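BH2358 protein (Bacillus halodurans C-125, PDB 2RBD) is a putative spore coat protein of the DUF3231 family, probably with a structural role, whose largely helical chains pack into a four-copy assembly in the crystal. Local coordinates at the interface of chains A and B and the interface of chains A and C. Numbering follows the deposited sequence. Chains: chain A/B/C, BH2358 protein.

Contact 1: the interface of chains A and B. Residues chain A 149-150, 153, 158; chain B 12, 125-126, 128.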
ATOM      1  N   LEU A 149     -12.043 -17.321  -1.373  1.00 15.88           N
ATOM      2  CA  LEU A 149     -11.040 -18.196  -1.935  1.00 15.51           C
ATOM      3  C   LEU A 149     -11.598 -19.612  -2.070  1.00 15.40           C
ATOM      4  O   LEU A 149     -11.398 -20.246  -3.104  1.00 15.88           O
ATOM      5  CB  LEU A 149      -9.803 -18.196  -1.055  1.00 15.87           C
ATOM      6  CG  LEU A 149      -8.614 -19.060  -1.493  1.00 17.24           C
ATOM      7  CD1 LEU A 149      -8.197 -18.644  -2.914  1.00 16.46           C
ATOM      8  CD2 LEU A 149      -7.471 -18.941  -0.473  1.00 15.97           C
ATOM      9  N   LYS A 150     -12.290 -20.095  -1.042  1.00 15.52           N
ATOM     10  CA  LYS A 150     -12.907 -21.444  -1.085  1.00 15.63           C
ATOM     11  C   LYS A 150     -13.900 -21.566  -2.253  1.00 17.37           C
ATOM     12  O   LYS A 150     -13.884 -22.548  -3.010  1.00 16.85           O
ATOM     13  CB  LYS A 150     -13.596 -21.755   0.229  1.00 17.58           C
ATOM     14  CG  LYS A 150     -12.637 -22.232   1.304  1.00 23.68           C
ATOM     15  CD  LYS A 150     -13.290 -22.301   2.660  1.00 25.11           C
ATOM     16  CE  LYS A 150     -12.264 -22.620   3.754  1.00 36.12           C
ATOM     17  NZ  LYS A 150     -12.964 -22.681   5.073  1.00 46.09           N
ATOM     18  N   LYS A 153     -12.029 -21.665  -5.603  1.00 16.50           N
ATOM     19  CA  LYS A 153     -11.468 -23.012  -5.745  1.00 18.01           C
ATOM     20  C   LYS A 153     -12.553 -24.019  -6.122  1.00 18.59           C
ATOM     21  O   LYS A 153     -12.366 -24.748  -7.098  1.00 21.15           O
ATOM     22  CB  LYS A 153     -10.734 -23.452  -4.474  1.00 18.13           C
ATOM     23  CG  LYS A 153      -9.442 -22.697  -4.215  1.00 18.51           C
ATOM     24  CD  LYS A 153      -8.837 -23.140  -2.895  1.00 19.80           C
ATOM     25  CE  LYS A 153      -7.455 -22.518  -2.627  1.00 21.54           C
ATOM     26  NZ  LYS A 153      -6.887 -22.838  -1.271  1.00 20.06           N
ATOM     27  N   LEU A 158     -10.614 -19.903 -10.028  1.00 20.27           N
ATOM     28  CA  LEU A 158      -9.332 -19.325  -9.659  1.00 19.82           C
ATOM     29  C   LEU A 158      -8.335 -19.540 -10.787  1.00 23.59           C
ATOM     30  O   LEU A 158      -8.205 -20.653 -11.273  1.00 26.27           O
ATOM     31  CB  LEU A 158      -8.859 -20.014  -8.369  1.00 22.06           C
ATOM     32  CG  LEU A 158      -7.577 -19.572  -7.686  1.00 26.03           C
ATOM     33  CD1 LEU A 158      -7.643 -18.106  -7.339  1.00 32.36           C
ATOM     34  CD2 LEU A 158      -7.396 -20.420  -6.425  1.00 24.74           C
TER
ATOM     35  N   GLU B  12      -0.062 -28.761  -1.994  1.00 44.56           N
ATOM     36  CA  GLU B  12      -0.128 -27.841  -3.126  1.00 40.78           C
ATOM     37  C   GLU B  12       1.175 -27.060  -3.092  1.00 30.80           C
ATOM     38  O   GLU B  12       1.664 -26.745  -2.021  1.00 29.04           O
ATOM     39  CB  GLU B  12      -1.254 -26.818  -2.949  1.00 41.08           C
ATOM     40  CG  GLU B  12      -2.613 -27.292  -2.453  1.00 48.20           C
ATOM     41  CD  GLU B  12      -3.284 -26.257  -1.489  1.00 49.12           C
ATOM     42  OE1 GLU B  12      -3.737 -25.140  -1.905  1.00 50.37           O
ATOM     43  OE2 GLU B  12      -3.343 -26.585  -0.280  1.00 69.96           O
ATOM     44  N   SER B 125      -2.505 -14.770  -0.921  1.00 14.91           N
ATOM     45  CA  SER B 125      -2.253 -16.175  -0.623  0.70 16.03           C
ATOM     46  C   SER B 125      -3.348 -17.075  -1.219  1.00 17.18           C
ATOM     47  O   SER B 125      -4.525 -16.737  -1.216  1.00 18.79           O
ATOM     48  CB  SER B 125      -2.185 -16.384   0.879  0.70 16.79           C
ATOM     49  OG  SER B 125      -1.020 -15.779   1.381  0.70 18.58           O
ATOM     50  N   ILE B 126      -2.925 -18.215  -1.766  1.00 15.87           N
ATOM     51  CA  ILE B 126      -3.844 -19.252  -2.201  1.00 16.75           C
ATOM     52  C   ILE B 126      -3.743 -20.437  -1.246  1.00 16.71           C
ATOM     53  O   ILE B 126      -4.760 -21.072  -0.932  1.00 18.27           O
ATOM     54  CB  ILE B 126      -3.578 -19.646  -3.672  1.00 15.48           C
ATOM     55  CG1 ILE B 126      -3.869 -18.441  -4.580  1.00 18.95           C
ATOM     56  CG2 ILE B 126      -4.446 -20.880  -4.107  1.00 19.24           C
ATOM     57  CD1 ILE B 126      -3.529 -18.666  -6.007  1.00 20.04           C
ATOM     58  N   GLU B 128      -3.796 -22.013   2.164  1.00 19.41           N
ATOM     59  CA  GLU B 128      -4.480 -21.601   3.358  1.00 20.12           C
ATOM     60  C   GLU B 128      -3.533 -21.451   4.543  1.00 18.85           C
ATOM     61  O   GLU B 128      -3.779 -20.652   5.449  1.00 18.33           O
ATOM     62  CB  GLU B 128      -5.613 -22.587   3.690  1.00 22.45           C
ATOM     63  CG  GLU B 128      -6.766 -22.582   2.687  1.00 28.06           C
ATOM     64  CD  GLU B 128      -7.913 -23.593   3.071  1.00 38.77           C
ATOM     65  OE1 GLU B 128      -8.073 -23.963   4.284  1.00 57.39           O
ATOM     66  OE2 GLU B 128      -8.662 -24.015   2.143  1.00 63.84           O
TER

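Contact 2: the interface of chains A and C. Residues chain A 159-162; chain C 20, 23, 27, 79.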
ATOM      1  N   ILE A 159      -7.650 -18.489 -11.222  1.00 23.19           N
ATOM      2  CA  ILE A 159      -6.621 -18.605 -12.265  1.00 24.32           C
ATOM      3  C   ILE A 159      -5.310 -18.902 -11.545  1.00 23.09           C
ATOM      4  O   ILE A 159      -4.915 -18.148 -10.673  1.00 21.64           O
ATOM      5  CB  ILE A 159      -6.467 -17.283 -13.020  1.00 23.70           C
ATOM      6  CG1 ILE A 159      -7.767 -16.900 -13.734  1.00 31.41           C
ATOM      7  CG2 ILE A 159      -5.315 -17.391 -14.014  1.00 24.03           C
ATOM      8  CD1 ILE A 159      -7.693 -15.522 -14.431  1.00 31.22           C
ATOM      9  N   PRO A 160      -4.633 -20.008 -11.881  1.00 25.74           N
ATOM     10  CA  PRO A 160      -3.407 -20.311 -11.154  1.00 26.34           C
ATOM     11  C   PRO A 160      -2.246 -19.414 -11.582  1.00 22.93           C
ATOM     12  O   PRO A 160      -1.988 -19.293 -12.740  1.00 19.59           O
ATOM     13  CB  PRO A 160      -3.109 -21.761 -11.535  1.00 28.51           C
ATOM     14  CG  PRO A 160      -3.779 -21.955 -12.838  1.00 33.97           C
ATOM     15  CD  PRO A 160      -4.969 -21.045 -12.872  1.00 30.56           C
ATOM     16  N   PRO A 161      -1.569 -18.788 -10.637  1.00 23.59           N
ATOM     17  CA  PRO A 161      -0.372 -18.028 -10.957  1.00 22.57           C
ATOM     18  C   PRO A 161       0.826 -18.937 -11.152  1.00 21.95           C
ATOM     19  O   PRO A 161       0.738 -20.136 -10.911  1.00 22.62           O
ATOM     20  CB  PRO A 161      -0.182 -17.141  -9.729  1.00 24.05           C
ATOM     21  CG  PRO A 161      -0.871 -17.816  -8.674  1.00 27.70           C
ATOM     22  CD  PRO A 161      -1.902 -18.700  -9.213  1.00 26.14           C
ATOM     23  N   PRO A 162       1.943 -18.367 -11.583  1.00 19.17           N
ATOM     24  CA  PRO A 162       3.159 -19.181 -11.688  1.00 18.93           C
ATOM     25  C   PRO A 162       3.497 -19.867 -10.370  1.00 19.73           C
ATOM     26  O   PRO A 162       3.444 -19.241  -9.324  1.00 16.43           O
ATOM     27  CB  PRO A 162       4.259 -18.194 -12.084  1.00 19.81           C
ATOM     28  CG  PRO A 162       3.597 -16.838 -12.173  1.00 22.97           C
ATOM     29  CD  PRO A 162       2.126 -16.969 -12.002  1.00 18.81           C
TER
ATOM     30  N   PHE C  20       5.784 -12.584 -10.500  1.00 12.44           N
ATOM     31  CA  PHE C  20       4.443 -12.571  -9.947  1.00 13.24           C
ATOM     32  C   PHE C  20       3.757 -11.219 -10.127  1.00 12.17           C
ATOM     33  O   PHE C  20       2.575 -11.152 -10.493  1.00 10.81           O
ATOM     34  CB  PHE C  20       4.443 -12.970  -8.468  1.00 13.75           C
ATOM     35  CG  PHE C  20       3.091 -12.990  -7.857  1.00 13.03           C
ATOM     36  CD1 PHE C  20       2.242 -14.036  -8.094  1.00 14.23           C
ATOM     37  CD2 PHE C  20       2.651 -11.943  -7.086  1.00 18.52           C
ATOM     38  CE1 PHE C  20       0.966 -14.077  -7.569  1.00 19.64           C
ATOM     39  CE2 PHE C  20       1.374 -11.986  -6.545  1.00 17.74           C
ATOM     40  CZ  PHE C  20       0.550 -13.031  -6.795  1.00 14.73           C
ATOM     41  N   TRP C  23       2.915 -10.597 -13.928  1.00 13.01           N
ATOM     42  CA  TRP C  23       1.803 -11.498 -14.266  1.00 12.72           C
ATOM     43  C   TRP C  23       0.491 -11.010 -13.663  1.00 12.63           C
ATOM     44  O   TRP C  23      -0.561 -10.975 -14.337  1.00 11.76           O
ATOM     45  CB  TRP C  23       2.123 -12.905 -13.759  1.00 12.56           C
ATOM     46  CG  TRP C  23       1.132 -13.949 -14.115  1.00 13.10           C
ATOM     47  CD1 TRP C  23       1.192 -14.787 -15.189  1.00 16.59           C
ATOM     48  CD2 TRP C  23      -0.031 -14.330 -13.383  1.00 12.41           C
ATOM     49  NE1 TRP C  23       0.135 -15.638 -15.190  1.00 15.90           N
ATOM     50  CE2 TRP C  23      -0.650 -15.383 -14.105  1.00 13.60           C
ATOM     51  CE3 TRP C  23      -0.621 -13.886 -12.194  1.00 14.50           C
ATOM     52  CZ2 TRP C  23      -1.807 -16.000 -13.676  1.00 14.66           C
ATOM     53  CZ3 TRP C  23      -1.782 -14.477 -11.789  1.00 16.21           C
ATOM     54  CH2 TRP C  23      -2.372 -15.521 -12.532  1.00 16.08           C
ATOM     55  N   SER C  27      -2.877  -9.658 -15.592  1.00 10.87           N
ATOM     56  CA  SER C  27      -4.181 -10.219 -15.289  0.60 12.30           C
ATOM     57  C   SER C  27      -5.186  -9.138 -14.845  1.00 13.72           C
ATOM     58  O   SER C  27      -6.348  -9.163 -15.267  1.00 12.16           O
ATOM     59  CB  SER C  27      -4.051 -11.358 -14.258  0.60 12.74           C
ATOM     60  OG  SER C  27      -5.244 -12.126 -14.189  0.60 13.59           O
ATOM     61  N   PRO C  79      -5.091 -16.063 -18.664  1.00 18.79           N
ATOM     62  CA  PRO C  79      -6.165 -16.029 -19.648  1.00 18.39           C
ATOM     63  C   PRO C  79      -6.999 -14.771 -19.481  1.00 21.64           C
ATOM     64  O   PRO C  79      -7.370 -14.445 -18.365  1.00 22.01           O
ATOM     65  CB  PRO C  79      -6.973 -17.270 -19.318  1.00 21.22           C
ATOM     66  CG  PRO C  79      -6.701 -17.489 -17.862  1.00 26.02           C
ATOM     67  CD  PRO C  79      -5.292 -17.082 -17.628  1.00 21.47           C
TER

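Contact 3: the interface of chains A and C. Residues chain A 38-39, 41-42, 84, 87, 92, 96, 98; chain C 38, 42, 94-98.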
ATOM      1  N   SER A  38     -25.997  -4.468  -7.740  1.00 11.32           N
ATOM      2  CA  SER A  38     -26.128  -4.699  -9.187  1.00 12.13           C
ATOM      3  C   SER A  38     -25.638  -6.104  -9.528  1.00 12.39           C
ATOM      4  O   SER A  38     -26.340  -6.858 -10.198  1.00 12.71           O
ATOM      5  CB  SER A  38     -25.355  -3.673  -9.986  1.00 14.63           C
ATOM      6  OG  SER A  38     -25.572  -3.885 -11.368  1.00 18.01           O
ATOM      7  N   PHE A  39     -24.488  -6.514  -8.974  1.00 13.74           N
ATOM      8  CA  PHE A  39     -23.985  -7.872  -9.208  1.00 12.55           C
ATOM      9  C   PHE A  39     -24.973  -8.970  -8.817  1.00 15.10           C
ATOM     10  O   PHE A  39     -25.032  -9.975  -9.488  1.00 15.19           O
ATOM     11  CB  PHE A  39     -22.683  -8.098  -8.473  1.00 14.34           C
ATOM     12  CG  PHE A  39     -21.471  -7.418  -9.081  1.00 11.87           C
ATOM     13  CD1 PHE A  39     -21.417  -6.987 -10.400  1.00 16.30           C
ATOM     14  CD2 PHE A  39     -20.341  -7.293  -8.310  1.00 16.45           C
ATOM     15  CE1 PHE A  39     -20.251  -6.396 -10.913  1.00 16.62           C
ATOM     16  CE2 PHE A  39     -19.183  -6.702  -8.802  1.00 18.54           C
ATOM     17  CZ  PHE A  39     -19.156  -6.245 -10.101  1.00 19.13           C
ATOM     18  N   ASN A  41     -28.066  -8.976  -9.320  1.00 15.13           N
ATOM     19  CA  ASN A  41     -28.908  -9.087 -10.506  1.00 13.96           C
ATOM     20  C   ASN A  41     -28.232  -9.733 -11.717  1.00 15.69           C
ATOM     21  O   ASN A  41     -28.923 -10.254 -12.595  1.00 18.61           O
ATOM     22  CB  ASN A  41     -29.465  -7.722 -10.863  1.00 14.39           C
ATOM     23  CG  ASN A  41     -30.560  -7.272  -9.887  1.00 16.84           C
ATOM     24  OD1 ASN A  41     -31.347  -8.098  -9.455  1.00 18.34           O
ATOM     25  ND2 ASN A  41     -30.634  -5.996  -9.587  1.00 15.40           N
ATOM     26  N   HIS A  42     -26.906  -9.694 -11.782  1.00 12.99           N
ATOM     27  CA  HIS A  42     -26.119 -10.268 -12.872  1.00 12.97           C
ATOM     28  C   HIS A  42     -25.695 -11.697 -12.610  1.00 17.32           C
ATOM     29  O   HIS A  42     -25.189 -12.330 -13.486  1.00 16.67           O
ATOM     30  CB  HIS A  42     -24.810  -9.472 -13.087  1.00 13.13           C
ATOM     31  CG  HIS A  42     -24.990  -8.152 -13.754  1.00 14.07           C
ATOM     32  ND1 HIS A  42     -24.613  -7.912 -15.046  1.00 11.50           N
ATOM     33  CD2 HIS A  42     -25.492  -6.985 -13.299  1.00 11.13           C
ATOM     34  CE1 HIS A  42     -24.865  -6.651 -15.363  1.00 14.51           C
ATOM     35  NE2 HIS A  42     -25.402  -6.059 -14.313  1.00 12.59           N
ATOM     36  N   ARG A  84     -31.571  -0.884  -5.195  1.00 17.97           N
ATOM     37  CA  ARG A  84     -31.823  -1.153  -6.609  1.00 17.44           C
ATOM     38  C   ARG A  84     -33.008  -2.079  -6.760  1.00 16.09           C
ATOM     39  O   ARG A  84     -33.226  -2.975  -5.954  1.00 15.78           O
ATOM     40  CB  ARG A  84     -30.613  -1.876  -7.256  1.00 16.85           C
ATOM     41  CG  ARG A  84     -29.422  -0.997  -7.444  1.00 20.11           C
ATOM     42  CD  ARG A  84     -28.264  -1.797  -7.963  1.00 17.63           C
ATOM     43  NE  ARG A  84     -27.251  -0.853  -8.381  1.00 19.90           N
ATOM     44  CZ  ARG A  84     -27.119  -0.425  -9.615  1.00 20.98           C
ATOM     45  NH1 ARG A  84     -27.889  -0.952 -10.565  1.00 18.92           N
ATOM     46  NH2 ARG A  84     -26.215   0.476  -9.897  1.00 25.75           N
ATOM     47  N   ALA A  87     -33.916  -7.452 -11.113  1.00 19.82           N
ATOM     48  CA  ALA A  87     -33.902  -7.586 -12.560  1.00 20.42           C
ATOM     49  C   ALA A  87     -33.822  -9.048 -12.884  1.00 21.05           C
ATOM     50  O   ALA A  87     -33.244  -9.833 -12.118  1.00 22.77           O
ATOM     51  CB  ALA A  87     -32.701  -6.885 -13.148  1.00 17.46           C
ATOM     52  N   ILE A  92     -30.826  -9.132 -19.325  1.00 16.92           N
ATOM     53  CA  ILE A  92     -29.631  -8.277 -19.404  1.00 15.80           C
ATOM     54  C   ILE A  92     -28.967  -8.550 -20.747  1.00 14.54           C
ATOM     55  O   ILE A  92     -28.586  -9.698 -21.022  1.00 16.62           O
ATOM     56  CB  ILE A  92     -28.611  -8.525 -18.265  1.00 14.90           C
ATOM     57  CG1 ILE A  92     -29.286  -8.404 -16.879  1.00 17.27           C
ATOM     58  CG2 ILE A  92     -27.438  -7.550 -18.389  1.00 14.24           C
ATOM     59  CD1 ILE A  92     -28.433  -8.929 -15.679  1.00 14.39           C
ATOM     60  N   ALA A  96     -23.670  -6.242 -21.789  1.00 14.39           N
ATOM     61  CA  ALA A  96     -23.763  -5.487 -20.528  1.00 15.18           C
ATOM     62  C   ALA A  96     -23.644  -6.371 -19.302  1.00 13.80           C
ATOM     63  O   ALA A  96     -23.597  -5.884 -18.162  1.00 12.67           O
ATOM     64  CB  ALA A  96     -25.093  -4.721 -20.497  1.00 13.44           C
ATOM     65  N   PHE A  98     -22.234  -8.956 -16.503  1.00 13.82           N
ATOM     66  CA  PHE A  98     -21.082  -9.450 -15.805  1.00 13.84           C
ATOM     67  C   PHE A  98     -21.332 -10.892 -15.454  1.00 16.70           C
ATOM     68  O   PHE A  98     -22.387 -11.259 -14.964  1.00 17.51           O
ATOM     69  CB  PHE A  98     -20.798  -8.629 -14.540  1.00 16.69           C
ATOM     70  CG  PHE A  98     -20.340  -7.215 -14.853  1.00 18.92           C
ATOM     71  CD1 PHE A  98     -19.035  -6.938 -15.096  1.00 28.12           C
ATOM     72  CD2 PHE A  98     -21.252  -6.202 -14.953  1.00 21.73           C
ATOM     73  CE1 PHE A  98     -18.643  -5.611 -15.422  1.00 24.56           C
ATOM     74  CE2 PHE A  98     -20.853  -4.908 -15.296  1.00 25.56           C
ATOM     75  CZ  PHE A  98     -19.563  -4.645 -15.540  1.00 20.96           C
TER
ATOM     76  N   SER C  38     -17.696  -3.658 -20.717  1.00 11.32           N
ATOM     77  CA  SER C  38     -19.096  -3.711 -20.267  1.00 12.13           C
ATOM     78  C   SER C  38     -19.577  -2.305 -19.920  1.00 12.39           C
ATOM     79  O   SER C  38     -20.627  -1.877 -20.391  1.00 12.71           O
ATOM     80  CB  SER C  38     -19.261  -4.624 -19.072  1.00 14.63           C
ATOM     81  OG  SER C  38     -20.629  -4.707 -18.722  1.00 18.01           O
ATOM     82  N   HIS C  42     -22.976   0.418 -20.705  1.00 12.99           N
ATOM     83  CA  HIS C  42     -23.803   0.984 -19.641  1.00 12.97           C
ATOM     84  C   HIS C  42     -23.776   2.497 -19.610  1.00 17.32           C
ATOM     85  O   HIS C  42     -24.532   3.083 -18.896  1.00 16.67           O
ATOM     86  CB  HIS C  42     -23.306   0.524 -18.250  1.00 13.13           C
ATOM     87  CG  HIS C  42     -23.632  -0.890 -17.913  1.00 14.07           C
ATOM     88  ND1 HIS C  42     -24.585  -1.238 -16.996  1.00 11.50           N
ATOM     89  CD2 HIS C  42     -23.114  -2.054 -18.358  1.00 11.13           C
ATOM     90  CE1 HIS C  42     -24.639  -2.555 -16.879  1.00 14.51           C
ATOM     91  NE2 HIS C  42     -23.751  -3.082 -17.699  1.00 12.59           N
ATOM     92  N   VAL C  94     -33.018  -1.722 -15.197  1.00 16.00           N
ATOM     93  CA  VAL C  94     -32.545  -0.661 -14.333  0.60 18.53           C
ATOM     94  C   VAL C  94     -31.703  -1.189 -13.167  1.00 16.89           C
ATOM     95  O   VAL C  94     -30.663  -0.656 -12.834  1.00 17.45           O
ATOM     96  CB  VAL C  94     -33.742   0.154 -13.798  0.60 21.80           C
ATOM     97  CG1 VAL C  94     -33.309   1.084 -12.685  0.60 21.77           C
ATOM     98  CG2 VAL C  94     -34.383   0.929 -14.951  0.60 22.10           C
ATOM     99  N   GLY C  95     -32.163  -2.275 -12.569  1.00 18.93           N
ATOM    100  CA  GLY C  95     -31.457  -2.878 -11.427  1.00 18.99           C
ATOM    101  C   GLY C  95     -30.093  -3.486 -11.763  1.00 18.31           C
ATOM    102  O   GLY C  95     -29.293  -3.709 -10.869  1.00 17.52           O
ATOM    103  N   ALA C  96     -29.830  -3.708 -13.054  1.00 14.39           N
ATOM    104  CA  ALA C  96     -28.546  -4.241 -13.540  1.00 15.18           C
ATOM    105  C   ALA C  96     -27.632  -3.165 -14.094  1.00 13.80           C
ATOM    106  O   ALA C  96     -26.473  -3.427 -14.448  1.00 12.67           O
ATOM    107  CB  ALA C  96     -28.816  -5.304 -14.613  1.00 13.44           C
ATOM    108  N   ARG C  97     -28.139  -1.945 -14.176  1.00 14.18           N
ATOM    109  CA  ARG C  97     -27.457  -0.849 -14.879  0.70 15.16           C
ATOM    110  C   ARG C  97     -26.490  -0.123 -13.964  1.00 15.20           C
ATOM    111  O   ARG C  97     -26.855   0.275 -12.857  1.00 17.78           O
ATOM    112  CB  ARG C  97     -28.503   0.174 -15.396  0.70 16.07           C
ATOM    113  CG  ARG C  97     -27.972   1.643 -15.620  0.70 24.70           C
ATOM    114  CD  ARG C  97     -27.930   2.108 -17.059  0.70 32.67           C
ATOM    115  NE  ARG C  97     -26.863   3.093 -17.319  0.70 29.35           N
ATOM    116  CZ  ARG C  97     -26.913   4.414 -17.140  0.70 28.09           C
ATOM    117  NH1 ARG C  97     -27.976   5.005 -16.605  0.70 35.61           N
ATOM    118  NH2 ARG C  97     -25.836   5.161 -17.434  0.70 28.01           N
ATOM    119  N   PHE C  98     -25.269   0.122 -14.435  1.00 13.82           N
ATOM    120  CA  PHE C  98     -24.344   1.002 -13.780  1.00 13.84           C
ATOM    121  C   PHE C  98     -24.491   2.370 -14.390  1.00 16.70           C
ATOM    122  O   PHE C  98     -24.539   2.533 -15.599  1.00 17.51           O
ATOM    123  CB  PHE C  98     -22.900   0.502 -13.920  1.00 16.69           C
ATOM    124  CG  PHE C  98     -22.649  -0.780 -13.145  1.00 18.92           C
ATOM    125  CD1 PHE C  98     -22.311  -0.751 -11.832  1.00 28.12           C
ATOM    126  CD2 PHE C  98     -22.819  -1.994 -13.750  1.00 21.73           C
ATOM    127  CE1 PHE C  98     -22.118  -1.969 -11.125  1.00 24.56           C
ATOM    128  CE2 PHE C  98     -22.647  -3.182 -13.035  1.00 25.56           C
ATOM    129  CZ  PHE C  98     -22.319  -3.143 -11.737  1.00 20.96           C
TER

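Contact 1: the interface of chains A and B
The C-terminal half of helix 128-155 and the loop behind it in chain A meet the short 125-126 linker of chain B, just ahead of the start of that chain's helix 128-154. A:Lys153 carries the polar part. Its CG stands anti to the carbonyl carbon (chi1 -70°) and the rest of the chain is fully extended, so the terminal amine of A:Lys153 reaches the linker, where its NZ donates to the backbone O of B:Ile126 at 2.8 Å. The donor lies in the carbonyl plane, with a C=O...N angle of 157°. A longer salt bridge runs tip to tip from NZ of A:Lys153 to the carboxylate OE1 of B:Glu12 at 4.0 Å, but B:Glu12 is poorly ordered, so this charge pairing is weaker evidence than the carbonyl bond.

B:Ile126 buries 64 Å² and supplies the apolar part through its CG2 branch. CG2 of B:Ile126 touches CE of A:Lys153 at 3.7 Å and meets CD2 of A:Leu158 tip to tip at 3.8 Å. One helical turn before A:Lys153, CD2 of A:Leu149 lies 3.5 Å from the O of B:Ile126, flanking the carbonyl that the lysine grips. The site thus joins the end of one chain's last helix to the linker leading into the same helix of its two-fold mate.

Contact 2: the interface of chains A and C
C:Trp23, with 68 Å² buried, and A:Ile159, with 58 Å², dominate this apolar patch, in which the proline-rich 159-162 segment of chain A lies against helix 16-42 of chain C. The indole leaves the helix with CG anti to the backbone N (chi1 -176°), and chi2 of 95° turns one broad face to the prolines. CD of A:Pro162 sits over the five-membered ring, 3.7 Å from CD2 of C:Trp23, while CA of A:Pro161 covers the six-membered ring nearer its rim. Both are CH-pi contacts on the same face, so two successive prolines are matched to the two fused rings.

A:Ile159 works at the far end of the indole through its CG2 branch, which is anti to its own backbone N. CG2 of A:Ile159 lies 3.8 Å from CZ2 of C:Trp23 and also meets CD of C:Pro79 at 3.6 Å, the isoleucine and proline approaching tip to tip. C:Pro79, burying 36 Å², therefore extends the apolar surface beyond the helix. Polar atoms of the two chains are too far apart here to bond, so shape and ring contacts hold the patch. At its opposite edge, CB of A:Pro161 touches the phenyl CE1 of C:Phe20 at 3.9 Å.

Contact 3: the interface of chains A and C
A:Arg84 reaches across the two-fold interface to the 94-98 segment of chain C, with CG anti to its own carbonyl carbon (chi1 -72°). From CB through CG the chain runs extended to NE; on the way CD of A:Arg84 passes 3.6 Å from the O of C:Gly95. At the tip, NH1 and NH2 of A:Arg84 both donate end-on to the O of C:Arg97, with NH1 at 2.8 Å and NH2 at 3.0 Å. This carbonyl oxygen lies almost in the guanidinium plane, while CB of A:Ser38 packs over one face of that group. An alanine here would remove both donors to this oxygen and would probably loosen the hold on the C:Arg97 backbone.

The neighbouring carbonyls are read from helix 16-42. ND2 of A:Asn41 donates to the O of C:Gly95 at 2.9 Å from above the carbonyl plane, off the lone pairs. NE2 of A:His42 meets the O of C:Ala96 at 2.8 Å, nearly straight (168° at H) and on a lone pair. The A:Phe98 N-H donates to ND1 of A:His42 at 3.0 Å, which would help fix the ring's rotation and probably leaves NE2 as the N-H donor; C:His42 repeats this toward A:Ala96. Beside them, the A:Phe98 and C:Phe98 rings meet edge-to-face, planes 83° apart. The site pairs the C-terminal ends of the two 16-42 helices with the 3-10 turns 94-96.

Contact 1 and contact 2 lie close together, their C-alpha centres about 13 Å apart, and adjacent residues of chain A, A:Leu158 and A:Ile159, face chains B and C respectively. The stretch following helix 128-155 therefore bridges two neighbours. The C-alpha centre of contact 3 is about 28 Å from those of the other two, but contact 3 belongs to the same A-C interface as contact 2. Both use helix 16-42, contact 2 towards its N-terminal half and contact 3 at its C-terminal end, so the A-C pairing is secured at separated points. Two distinct two-fold interfaces meeting on chain A fit the deposited tetramer, although the structure alone does not establish that state in solution.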